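Local structure of GCN5-related N-acetyltransferase (Brucella melitensis biovar Abortus 2308, 3TCV) at residues B[38-42]-B[43-47]; B[132-135]-B[136-140]; B[152-156]-B[157-161]; B[211-214]-B[215-219]. The protein probably transfers an acetyl group from acetyl-coenzyme A to an amine, possibly the N-terminal serine or alanine of a protein, as a member of the GNAT family. One frame throughout, in Å; residues are numbered along the deposited sequence.

Interaction 1 of 4, residues B[38-42]-B[43-47]; sequences IFEGR and YVRLE
Arg42 lies along the ring of Tyr43 at the turn between two antiparallel strands, the two side chains running the same way. The arginine contributes its aliphatic part: CG sits over the centre of one ring face in a CH-pi contact, 3.9 Å from the centroid, and CD reaches Tyr43 CZ at 3.5 Å. The chain bends at chi3 (-65°), leaving the guanidinium plane 59° from the ring; CG and CD do the touching. The tyrosine hydroxyl is bound to the backbone oxygen of Leu224, anchoring the far end of the ring.

From this turn the backbones pair outward. Gly41 N bonds to Val44 O, and Phe39 and Leu46 form a hydrogen-bonded pair, with Phe39 N to Leu46 O at 2.9 Å and Leu46 N to Phe39 O at 2.8 Å. Their CB atoms meet at 3.9 Å on the face that carries Leu46 towards Leu150 and Phe151 of helix 142-158. Between these bonds, Glu40 and Arg45, a non-hydrogen-bonded pair, run side by side on the other face. Glu40 OE1 lies 3.0 Å from the methylene Arg45 CD, while the guanidinium turns to Glu47, Arg45 NE meeting Glu47 OE2 at 2.7 Å; Glu40 is salt-bridged to Lys106. Such pairing round a tight reversal is that of a beta hairpin, here at the edge of the GNAT sheet beside strand 99-105.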
loop_
_atom_site.group_PDB
_atom_site.type_symbol
_atom_site.label_atom_id
_atom_site.label_comp_id
_atom_site.label_asym_id
_atom_site.label_seq_id
_atom_site.Cartn_x
_atom_site.Cartn_y
_atom_site.Cartn_z
ATOM N N ILE B 38 -20.319 -13.725 -13.093
ATOM C CA ILE B 38 -19.940 -13.817 -14.509
ATOM C C ILE B 38 -20.086 -12.421 -15.112
ATOM O O ILE B 38 -21.084 -11.765 -14.861
ATOM C CB ILE B 38 -20.818 -14.835 -15.286
ATOM C CG1 ILE B 38 -20.524 -16.254 -14.797
ATOM C CG2 ILE B 38 -20.575 -14.745 -16.794
ATOM C CD1 ILE B 38 -21.438 -17.320 -15.369
ATOM N N PHE B 39 -19.090 -11.973 -15.888
ATOM C CA PHE B 39 -19.149 -10.699 -16.615
ATOM C C PHE B 39 -19.060 -10.942 -18.116
ATOM O O PHE B 39 -18.097 -11.517 -18.601
ATOM C CB PHE B 39 -18.021 -9.749 -16.183
ATOM C CG PHE B 39 -18.082 -9.373 -14.733
ATOM C CD1 PHE B 39 -19.013 -8.438 -14.284
ATOM C CD2 PHE B 39 -17.255 -9.989 -13.810
ATOM C CE1 PHE B 39 -19.094 -8.115 -12.941
ATOM C CE2 PHE B 39 -17.327 -9.663 -12.462
ATOM C CZ PHE B 39 -18.247 -8.723 -12.030
ATOM N N GLU B 40 -20.066 -10.476 -18.848
ATOM C CA GLU B 40 -20.180 -10.732 -20.275
ATOM C C GLU B 40 -20.033 -9.439 -21.073
ATOM O O GLU B 40 -20.767 -8.484 -20.860
ATOM C CB GLU B 40 -21.559 -11.343 -20.555
ATOM C CG GLU B 40 -21.786 -11.803 -21.986
ATOM C CD GLU B 40 -21.261 -13.190 -22.268
ATOM O OE1 GLU B 40 -21.199 -14.007 -21.322
ATOM O OE2 GLU B 40 -20.932 -13.461 -23.448
ATOM N N GLY B 41 -19.090 -9.420 -22.009
ATOM C CA GLY B 41 -18.933 -8.297 -22.902
ATOM C C GLY B 41 -19.149 -8.721 -24.343
ATOM O O GLY B 41 -19.604 -9.834 -24.618
ATOM N N ARG B 42 -18.798 -7.838 -25.263
ATOM C CA ARG B 42 -18.866 -8.127 -26.703
ATOM C C ARG B 42 -17.727 -9.037 -27.168
ATOM O O ARG B 42 -17.932 -9.916 -28.016
ATOM C CB ARG B 42 -18.831 -6.825 -27.498
ATOM C CG ARG B 42 -18.872 -6.996 -29.010
ATOM C CD ARG B 42 -18.920 -5.635 -29.699
ATOM N NE ARG B 42 -20.158 -4.919 -29.394
ATOM C CZ ARG B 42 -21.319 -5.103 -30.032
ATOM N NH1 ARG B 42 -21.426 -5.981 -31.033
ATOM N NH2 ARG B 42 -22.384 -4.401 -29.665
ATOM N N TYR B 43 -16.525 -8.813 -26.629
ATOM C CA TYR B 43 -15.309 -9.511 -27.092
ATOM C C TYR B 43 -14.826 -10.583 -26.109
ATOM O O TYR B 43 -14.174 -11.535 -26.502
ATOM C CB TYR B 43 -14.186 -8.485 -27.336
ATOM C CG TYR B 43 -14.614 -7.340 -28.228
ATOM C CD1 TYR B 43 -14.752 -7.514 -29.599
ATOM C CD2 TYR B 43 -14.891 -6.078 -27.707
ATOM C CE1 TYR B 43 -15.151 -6.476 -30.418
ATOM C CE2 TYR B 43 -15.307 -5.040 -28.525
ATOM C CZ TYR B 43 -15.421 -5.239 -29.886
ATOM O OH TYR B 43 -15.841 -4.217 -30.735
ATOM N N VAL B 44 -15.166 -10.428 -24.835
ATOM C CA VAL B 44 -14.580 -11.211 -23.750
ATOM C C VAL B 44 -15.658 -11.607 -22.736
ATOM O O VAL B 44 -16.679 -10.920 -22.593
ATOM C CB VAL B 44 -13.502 -10.355 -23.049
ATOM C CG1 VAL B 44 -14.145 -9.423 -22.012
ATOM C CG2 VAL B 44 -12.419 -11.223 -22.447
ATOM N N ARG B 45 -15.422 -12.721 -22.048
ATOM C CA ARG B 45 -16.214 -13.136 -20.909
ATOM C C ARG B 45 -15.272 -13.374 -19.724
ATOM O O ARG B 45 -14.195 -13.948 -19.898
ATOM C CB ARG B 45 -16.979 -14.412 -21.246
ATOM C CG ARG B 45 -17.898 -14.887 -20.143
ATOM C CD ARG B 45 -18.915 -15.888 -20.677
ATOM N NE ARG B 45 -18.325 -17.197 -20.906
ATOM C CZ ARG B 45 -18.015 -17.724 -22.097
ATOM N NH1 ARG B 45 -18.244 -17.067 -23.238
ATOM N NH2 ARG B 45 -17.482 -18.954 -22.152
ATOM N N LEU B 46 -15.683 -12.926 -18.537
ATOM C CA LEU B 46 -14.940 -13.162 -17.307
ATOM C C LEU B 46 -15.729 -14.146 -16.472
ATOM O O LEU B 46 -16.890 -13.901 -16.181
ATOM C CB LEU B 46 -14.734 -11.855 -16.518
ATOM C CG LEU B 46 -14.129 -10.667 -17.272
ATOM C CD1 LEU B 46 -13.900 -9.444 -16.378
ATOM C CD2 LEU B 46 -12.835 -11.124 -17.937
ATOM N N GLU B 47 -15.096 -15.261 -16.098
ATOM C CA GLU B 47 -15.683 -16.260 -15.214
ATOM C C GLU B 47 -14.829 -16.440 -13.956
ATOM O O GLU B 47 -13.591 -16.477 -14.037
ATOM C CB GLU B 47 -15.798 -17.591 -15.959
ATOM C CG GLU B 47 -16.824 -17.547 -17.081
ATOM C CD GLU B 47 -16.937 -18.848 -17.844
ATOM O OE1 GLU B 47 -16.274 -19.835 -17.481
ATOM O OE2 GLU B 47 -17.690 -18.874 -18.829
#

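Interaction 2 of 4, residues B[132-135]-B[136-140]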
loop_
_atom_site.group_PDB
_atom_site.type_symbol
_atom_site.label_atom_id
_atom_site.label_comp_id
_atom_site.label_asym_id
_atom_site.label_seq_id
_atom_site.Cartn_x
_atom_site.Cartn_y
_atom_site.Cartn_z
ATOM N N ILE B 132 -2.587 -9.735 -13.511
ATOM C CA ILE B 132 -3.025 -9.797 -14.920
ATOM C C ILE B 132 -2.087 -10.640 -15.777
ATOM O O ILE B 132 -0.887 -10.392 -15.832
ATOM C CB ILE B 132 -3.089 -8.371 -15.539
ATOM C CG1 ILE B 132 -4.166 -7.538 -14.827
ATOM C CG2 ILE B 132 -3.344 -8.452 -17.055
ATOM C CD1 ILE B 132 -4.163 -6.068 -15.234
ATOM N N TYR B 133 -2.644 -11.646 -16.447
ATOM C CA TYR B 133 -1.963 -12.293 -17.548
ATOM C C TYR B 133 -2.940 -12.370 -18.709
ATOM O O TYR B 133 -3.922 -13.115 -18.644
ATOM C CB TYR B 133 -1.470 -13.711 -17.204
ATOM C CG TYR B 133 -0.968 -14.423 -18.430
ATOM C CD1 TYR B 133 0.059 -13.868 -19.189
ATOM C CD2 TYR B 133 -1.516 -15.620 -18.860
ATOM C CE1 TYR B 133 0.516 -14.473 -20.352
ATOM C CE2 TYR B 133 -1.057 -16.244 -20.029
ATOM C CZ TYR B 133 -0.042 -15.670 -20.760
ATOM O OH TYR B 133 0.456 -16.251 -21.923
ATOM N N TRP B 134 -2.655 -11.584 -19.751
ATOM C CA TRP B 134 -3.426 -11.589 -20.982
ATOM C C TRP B 134 -2.569 -12.158 -22.081
ATOM O O TRP B 134 -1.639 -11.518 -22.571
ATOM C CB TRP B 134 -3.890 -10.180 -21.324
ATOM C CG TRP B 134 -4.866 -9.570 -20.352
ATOM C CD1 TRP B 134 -5.816 -10.205 -19.570
ATOM C CD2 TRP B 134 -5.040 -8.137 -20.086
ATOM N NE1 TRP B 134 -6.519 -9.292 -18.824
ATOM C CE2 TRP B 134 -6.121 -8.030 -19.115
ATOM C CE3 TRP B 134 -4.411 -6.988 -20.527
ATOM C CZ2 TRP B 134 -6.517 -6.815 -18.600
ATOM C CZ3 TRP B 134 -4.823 -5.759 -20.002
ATOM C CH2 TRP B 134 -5.851 -5.680 -19.059
ATOM N N GLY B 135 -2.862 -13.399 -22.459
ATOM C CA GLY B 135 -2.076 -14.108 -23.438
ATOM C C GLY B 135 -2.329 -13.680 -24.867
ATOM O O GLY B 135 -3.115 -12.758 -25.144
ATOM N N PRO B 136 -1.648 -14.342 -25.793
ATOM C CA PRO B 136 -1.642 -13.933 -27.199
ATOM C C PRO B 136 -3.010 -13.895 -27.883
ATOM O O PRO B 136 -3.181 -13.116 -28.817
ATOM C CB PRO B 136 -0.716 -14.944 -27.865
ATOM C CG PRO B 136 -0.608 -16.090 -26.940
ATOM C CD PRO B 136 -0.915 -15.598 -25.562
ATOM N N LEU B 137 -3.985 -14.657 -27.409
ATOM C CA LEU B 137 -5.303 -14.610 -28.016
ATOM C C LEU B 137 -5.951 -13.247 -27.853
ATOM O O LEU B 137 -6.771 -12.855 -28.675
ATOM C CB LEU B 137 -6.235 -15.672 -27.449
ATOM C CG LEU B 137 -5.979 -17.148 -27.754
ATOM C CD1 LEU B 137 -7.030 -17.970 -27.022
ATOM C CD2 LEU B 137 -6.025 -17.427 -29.254
ATOM N N ILE B 138 -5.596 -12.520 -26.789
ATOM C CA ILE B 138 -6.262 -11.256 -26.502
ATOM C C ILE B 138 -5.333 -10.061 -26.333
ATOM O O ILE B 138 -5.820 -8.942 -26.321
ATOM C CB ILE B 138 -7.155 -11.360 -25.245
ATOM C CG1 ILE B 138 -6.326 -11.671 -23.980
ATOM C CG2 ILE B 138 -8.223 -12.412 -25.471
ATOM C CD1 ILE B 138 -7.155 -11.680 -22.700
ATOM N N SER B 139 -4.025 -10.296 -26.187
ATOM C CA SER B 139 -3.080 -9.218 -25.883
ATOM C C SER B 139 -3.109 -8.190 -27.016
ATOM O O SER B 139 -3.029 -8.556 -28.181
ATOM C CB SER B 139 -1.662 -9.768 -25.733
ATOM O OG SER B 139 -0.836 -8.770 -25.167
ATOM N N ARG B 140 -3.267 -6.912 -26.675
ATOM C CA ARG B 140 -3.370 -5.854 -27.676
ATOM C C ARG B 140 -4.566 -5.981 -28.648
ATOM O O ARG B 140 -4.537 -5.420 -29.729
ATOM C CB ARG B 140 -2.035 -5.721 -28.438
HETATM O O HOH W 1 -0.660 -8.633 -22.541
#
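This is a local turn contact at the C-terminal end of strand 126-134, where Gly135 and the residues after it lead from the central sheet into helix 142-158. One backbone oxygen organises it. Gly135 O accepts from Ser139 N at 2.8 Å and from Ile138 N at 3.0 Å; the first donor is tilted only 18° from the carbonyl plane, whereas the second stands above that plane, 37° out of it. The two bonds close residues 135-139 into a compact turn.

Apolar packing closes the same turn. Ile138 CD1 reaches Trp134 CD1 at 3.7 Å and Trp134 CB at 3.8 Å, the two side chains crossing at about a right angle. Ile138 CG1 stands between the backbone N and the carbonyl carbon (chi1 63°), a crowded position that turns its tip back over the strand end. Next to CD1, Trp134 NE1 is bound by Gln115 OE1, and Ile132 CG2 lies over the centre of one indole face.

A water joins the strand to Ser139, donating to Trp134 O at 3.0 Å and lying 2.6 Å from Ser139 OG. Tyr133 is directed to the other side of the strand, where its hydroxyl bonds to Ala61 O and lies 3.9 Å from Pro136 CD. The strand, turn and following helix together form the first half of the beta-alpha-beta unit of the GNAT fold, the region that in this family generally receives the coenzyme A pyrophosphate.

Interaction 3 of 4, residues B[152-156]-B[157-161]; sequences MQYVF and DVLGY
Tyr154 and Leu159 form the apolar centre of this C-terminal end of helix 142-158, the helix of a beta-alpha-beta unit in the GNAT fold. Leu159 CG lies over one face of the Tyr154 ring, displaced towards its rim, at 4.1 Å from the centroid in a CH-pi contact. With CG anti to the backbone N, chi1 175° brings the Tyr154 ring to Val158 and Leu159, and Val158 CB approaches Tyr154 CD1 at 3.7 Å. The hydroxyl is held by the backbone N of Glu35. Val155 CG1 meets Tyr161 CB at 3.8 Å, the two side chains crossing at about a right angle.

The backbone widens here. Tyr154 O accepts a pi-type bond from Leu159 N, five residues on, at 2.8 Å and nearly straight, and the ordinary helical bond from Val158 N, four residues on, at 3.0 Å and 41° above the carbonyl plane. Gly160 then leaves helical geometry with positive phi, and Tyr161 N returns to Val155 O at 3.0 Å. On the polar edge the carboxylate of Asp157 is bound by Trp213 and Lys217, while Asp157 OD2 approaches Gln153 CG at 3.7 Å.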
loop_
_atom_site.group_PDB
_atom_site.type_symbol
_atom_site.label_atom_id
_atom_site.label_comp_id
_atom_site.label_asym_id
_atom_site.label_seq_id
_atom_site.Cartn_x
_atom_site.Cartn_y
_atom_site.Cartn_z
ATOM N N MET B 152 -13.678 -2.432 -14.139
ATOM C CA MET B 152 -13.768 -1.029 -13.746
ATOM C C MET B 152 -15.236 -0.630 -13.580
ATOM O O MET B 152 -15.635 0.043 -12.612
ATOM C CB MET B 152 -13.085 -0.128 -14.763
ATOM C CG MET B 152 -12.882 1.286 -14.231
ATOM S SD MET B 152 -11.534 2.167 -15.027
ATOM C CE MET B 152 -12.190 2.349 -16.647
ATOM N N GLN B 153 -16.042 -1.082 -14.529
ATOM C CA GLN B 153 -17.478 -0.815 -14.502
ATOM C C GLN B 153 -18.148 -1.401 -13.257
ATOM O O GLN B 153 -18.988 -0.758 -12.623
ATOM C CB GLN B 153 -18.119 -1.423 -15.734
ATOM C CG GLN B 153 -19.577 -1.053 -15.884
ATOM C CD GLN B 153 -20.105 -1.419 -17.240
ATOM O OE1 GLN B 153 -20.573 -0.549 -17.992
ATOM N NE2 GLN B 153 -20.011 -2.692 -17.582
ATOM N N TYR B 154 -17.771 -2.633 -12.927
ATOM C CA TYR B 154 -18.334 -3.340 -11.774
ATOM C C TYR B 154 -17.980 -2.625 -10.476
ATOM O O TYR B 154 -18.847 -2.395 -9.621
ATOM C CB TYR B 154 -17.807 -4.758 -11.769
ATOM C CG TYR B 154 -18.203 -5.588 -10.577
ATOM C CD1 TYR B 154 -19.547 -5.828 -10.269
ATOM C CD2 TYR B 154 -17.222 -6.180 -9.772
ATOM C CE1 TYR B 154 -19.898 -6.630 -9.176
ATOM C CE2 TYR B 154 -17.562 -6.967 -8.688
ATOM C CZ TYR B 154 -18.892 -7.192 -8.394
ATOM O OH TYR B 154 -19.168 -7.986 -7.301
ATOM N N VAL B 155 -16.710 -2.250 -10.383
ATOM C CA VAL B 155 -16.154 -1.583 -9.219
ATOM C C VAL B 155 -16.865 -0.247 -8.949
ATOM O O VAL B 155 -17.201 0.051 -7.800
ATOM C CB VAL B 155 -14.616 -1.457 -9.388
ATOM C CG1 VAL B 155 -14.020 -0.368 -8.523
ATOM C CG2 VAL B 155 -13.967 -2.841 -9.153
ATOM N N PHE B 156 -17.146 0.527 -9.998
ATOM C CA PHE B 156 -17.727 1.851 -9.823
ATOM C C PHE B 156 -19.250 1.855 -9.888
ATOM O O PHE B 156 -19.877 2.340 -8.976
ATOM C CB PHE B 156 -17.150 2.835 -10.837
ATOM C CG PHE B 156 -15.721 3.225 -10.547
ATOM C CD1 PHE B 156 -15.383 3.816 -9.336
ATOM C CD2 PHE B 156 -14.735 3.023 -11.468
ATOM C CE1 PHE B 156 -14.065 4.190 -9.053
ATOM C CE2 PHE B 156 -13.419 3.372 -11.194
ATOM C CZ PHE B 156 -13.088 3.964 -9.995
ATOM N N ASP B 157 -19.825 1.308 -10.950
ATOM C CA ASP B 157 -21.283 1.321 -11.089
ATOM C C ASP B 157 -22.011 0.347 -10.181
ATOM O O ASP B 157 -23.176 0.604 -9.835
ATOM C CB ASP B 157 -21.711 1.030 -12.533
ATOM C CG ASP B 157 -21.413 2.165 -13.480
ATOM O OD1 ASP B 157 -21.183 3.315 -13.049
ATOM O OD2 ASP B 157 -21.422 1.890 -14.693
ATOM N N VAL B 158 -21.402 -0.780 -9.835
ATOM C CA VAL B 158 -22.102 -1.764 -8.988
ATOM C C VAL B 158 -21.647 -1.672 -7.531
ATOM O O VAL B 158 -22.467 -1.495 -6.647
ATOM C CB VAL B 158 -21.982 -3.202 -9.527
ATOM C CG1 VAL B 158 -22.657 -4.199 -8.589
ATOM C CG2 VAL B 158 -22.602 -3.276 -10.915
ATOM N N LEU B 159 -20.357 -1.815 -7.276
ATOM C CA LEU B 159 -19.839 -1.777 -5.896
ATOM C C LEU B 159 -19.797 -0.378 -5.268
ATOM O O LEU B 159 -19.861 -0.237 -4.047
ATOM C CB LEU B 159 -18.470 -2.446 -5.837
ATOM C CG LEU B 159 -18.355 -3.936 -6.196
ATOM C CD1 LEU B 159 -16.910 -4.385 -5.988
ATOM C CD2 LEU B 159 -19.309 -4.795 -5.372
ATOM N N GLY B 160 -19.711 0.656 -6.094
ATOM C CA GLY B 160 -19.698 2.044 -5.626
ATOM C C GLY B 160 -18.407 2.417 -4.918
ATOM O O GLY B 160 -18.410 3.211 -3.982
ATOM N N TYR B 161 -17.286 1.862 -5.390
ATOM C CA TYR B 161 -15.980 2.188 -4.791
ATOM C C TYR B 161 -15.496 3.595 -5.182
ATOM O O TYR B 161 -16.074 4.250 -6.072
ATOM C CB TYR B 161 -14.956 1.108 -5.150
ATOM C CG TYR B 161 -15.000 -0.126 -4.283
ATOM C CD1 TYR B 161 -13.820 -0.733 -3.834
ATOM C CD2 TYR B 161 -16.198 -0.717 -3.921
ATOM C CE1 TYR B 161 -13.850 -1.871 -3.056
ATOM C CE2 TYR B 161 -16.235 -1.859 -3.137
ATOM C CZ TYR B 161 -15.068 -2.443 -2.704
ATOM O OH TYR B 161 -15.088 -3.591 -1.926
#

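Interaction 4 of 4, residues B[211-214]-B[215-219]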
loop_
_atom_site.group_PDB
_atom_site.type_symbol
_atom_site.label_atom_id
_atom_site.label_comp_id
_atom_site.label_asym_id
_atom_site.label_seq_id
_atom_site.Cartn_x
_atom_site.Cartn_y
_atom_site.Cartn_z
ATOM N N SER B 211 -14.765 10.063 -9.352
ATOM C CA SER B 211 -15.062 11.296 -10.107
ATOM C C SER B 211 -14.519 11.291 -11.549
ATOM O O SER B 211 -14.985 12.068 -12.397
ATOM C CB SER B 211 -14.517 12.510 -9.356
ATOM O OG SER B 211 -13.117 12.414 -9.178
ATOM N N GLU B 212 -13.541 10.421 -11.813
ATOM C CA GLU B 212 -12.918 10.260 -13.131
ATOM C C GLU B 212 -13.598 9.211 -14.008
ATOM O O GLU B 212 -13.407 9.194 -15.233
ATOM C CB GLU B 212 -11.439 9.917 -12.945
ATOM C CG GLU B 212 -10.702 11.108 -12.327
ATOM C CD GLU B 212 -9.291 10.789 -11.891
ATOM O OE1 GLU B 212 -8.954 9.607 -11.651
ATOM O OE2 GLU B 212 -8.513 11.740 -11.776
ATOM N N TRP B 213 -14.387 8.352 -13.377
ATOM C CA TRP B 213 -14.972 7.189 -14.044
ATOM C C TRP B 213 -15.970 7.570 -15.126
ATOM O O TRP B 213 -15.919 7.012 -16.208
ATOM C CB TRP B 213 -15.582 6.242 -13.006
ATOM C CG TRP B 213 -16.623 5.297 -13.532
ATOM C CD1 TRP B 213 -17.955 5.210 -13.128
ATOM C CD2 TRP B 213 -16.469 4.259 -14.565
ATOM N NE1 TRP B 213 -18.605 4.223 -13.807
ATOM C CE2 TRP B 213 -17.772 3.613 -14.685
ATOM C CE3 TRP B 213 -15.432 3.826 -15.368
ATOM C CZ2 TRP B 213 -18.000 2.581 -15.581
ATOM C CZ3 TRP B 213 -15.674 2.776 -16.271
ATOM C CH2 TRP B 213 -16.937 2.176 -16.374
ATOM N N PRO B 214 -16.855 8.552 -14.870
ATOM C CA PRO B 214 -17.884 8.753 -15.918
ATOM C C PRO B 214 -17.332 9.134 -17.304
ATOM O O PRO B 214 -17.814 8.626 -18.323
ATOM C CB PRO B 214 -18.788 9.835 -15.321
ATOM C CG PRO B 214 -18.635 9.692 -13.852
ATOM C CD PRO B 214 -17.155 9.343 -13.671
ATOM N N ALA B 215 -16.308 9.980 -17.351
ATOM C CA ALA B 215 -15.704 10.356 -18.635
ATOM C C ALA B 215 -14.955 9.173 -19.237
ATOM O O ALA B 215 -14.985 8.962 -20.455
ATOM C CB ALA B 215 -14.790 11.566 -18.478
ATOM N N LEU B 216 -14.290 8.389 -18.392
ATOM C CA LEU B 216 -13.647 7.187 -18.883
ATOM C C LEU B 216 -14.648 6.211 -19.481
ATOM O O LEU B 216 -14.412 5.681 -20.568
ATOM C CB LEU B 216 -12.831 6.517 -17.781
ATOM C CG LEU B 216 -11.520 7.220 -17.525
ATOM C CD1 LEU B 216 -10.877 6.561 -16.300
ATOM C CD2 LEU B 216 -10.584 7.154 -18.747
ATOM N N LYS B 217 -15.747 5.978 -18.776
ATOM C CA LYS B 217 -16.766 5.053 -19.253
ATOM C C LYS B 217 -17.190 5.409 -20.687
ATOM O O LYS B 217 -17.220 4.526 -21.551
ATOM C CB LYS B 217 -17.982 5.032 -18.312
ATOM C CG LYS B 217 -19.090 4.089 -18.743
ATOM C CD LYS B 217 -20.274 4.091 -17.779
ATOM C CE LYS B 217 -21.251 2.969 -18.109
ATOM N NZ LYS B 217 -22.420 2.977 -17.181
ATOM N N GLN B 218 -17.471 6.689 -20.940
ATOM C CA GLN B 218 -17.895 7.148 -22.276
ATOM C C GLN B 218 -16.832 6.850 -23.343
ATOM O O GLN B 218 -17.160 6.418 -24.442
ATOM C CB GLN B 218 -18.253 8.652 -22.276
ATOM C CG GLN B 218 -19.414 8.996 -21.346
ATOM C CD GLN B 218 -20.055 10.353 -21.601
ATOM O OE1 GLN B 218 -19.383 11.334 -21.938
ATOM N NE2 GLN B 218 -21.378 10.414 -21.435
ATOM N N ALA B 219 -15.558 7.053 -22.999
ATOM C CA ALA B 219 -14.461 6.875 -23.955
ATOM C C ALA B 219 -14.239 5.395 -24.278
ATOM O O ALA B 219 -13.960 5.044 -25.420
ATOM C CB ALA B 219 -13.179 7.517 -23.420
HETATM O O HOH W 2 -15.584 11.877 -15.215
#
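The Trp213 indole carries Lys217 on one of its faces, an i to i+4 contact in the first turns of helix 213-224. Lys217 CB stands over the six-membered ring, and so toward the rim of the indole as a whole, 3.6 Å from that ring's centroid and 12° off its normal, in a CH-pi contact. The rest of the lysine chain runs on past the ring, fully extended, with CG anti to the backbone N (chi1 -180°) and Lys217 CD 3.5 Å from Trp213 CZ2. Phe156 stacks on the same indole. Leu216 CB is farther off, approaching Trp213 CE3 obliquely at 4.5 Å.

Both polar ends converge on one acid of helix 142-158: Trp213 NE1 bonds to Asp157 OD1 and Lys217 NZ to Asp157 OD2, which would hold the lysine chain over the indole face. Helical backbone bonds underlie the pair: Lys217 N to Trp213 O is 2.8 Å and almost straight, Gln218 N to Pro214 O is 3.3 Å, and Leu216 N to Glu212 O is weak at 3.4 Å. Glu212 OE2 makes salt bridges with Arg185 and with Arg191 of the second subunit, tying this segment to the dimer partner. Between Ser211 O and Ala215 N a water takes the place of a direct i to i+4 bond, donating to the first and accepting from the second, both at 2.9 Å.

Interactions 3 and 4 are joined directly, their centres 12 Å apart, with 2.8 Å from Asp157 OD1 to Trp213 NE1 and 2.9 Å from Asp157 OD2 to Lys217 NZ. Interaction 1 meets interaction 3 through rings, Phe39 CZ standing 3.5 Å from Tyr154 CG, so the hairpin rests on the helix that ends at interaction 3. Interaction 2 precedes that same helix, where GNAT relatives generally bind the coenzyme A pyrophosphate; interactions 3 and 4 lie at the helix's far end, the centre of interaction 3 about 23 Å from that of interaction 2. Interactions 1 and 2 belong to one sheet without touching, their nearest atoms about 5 Å apart.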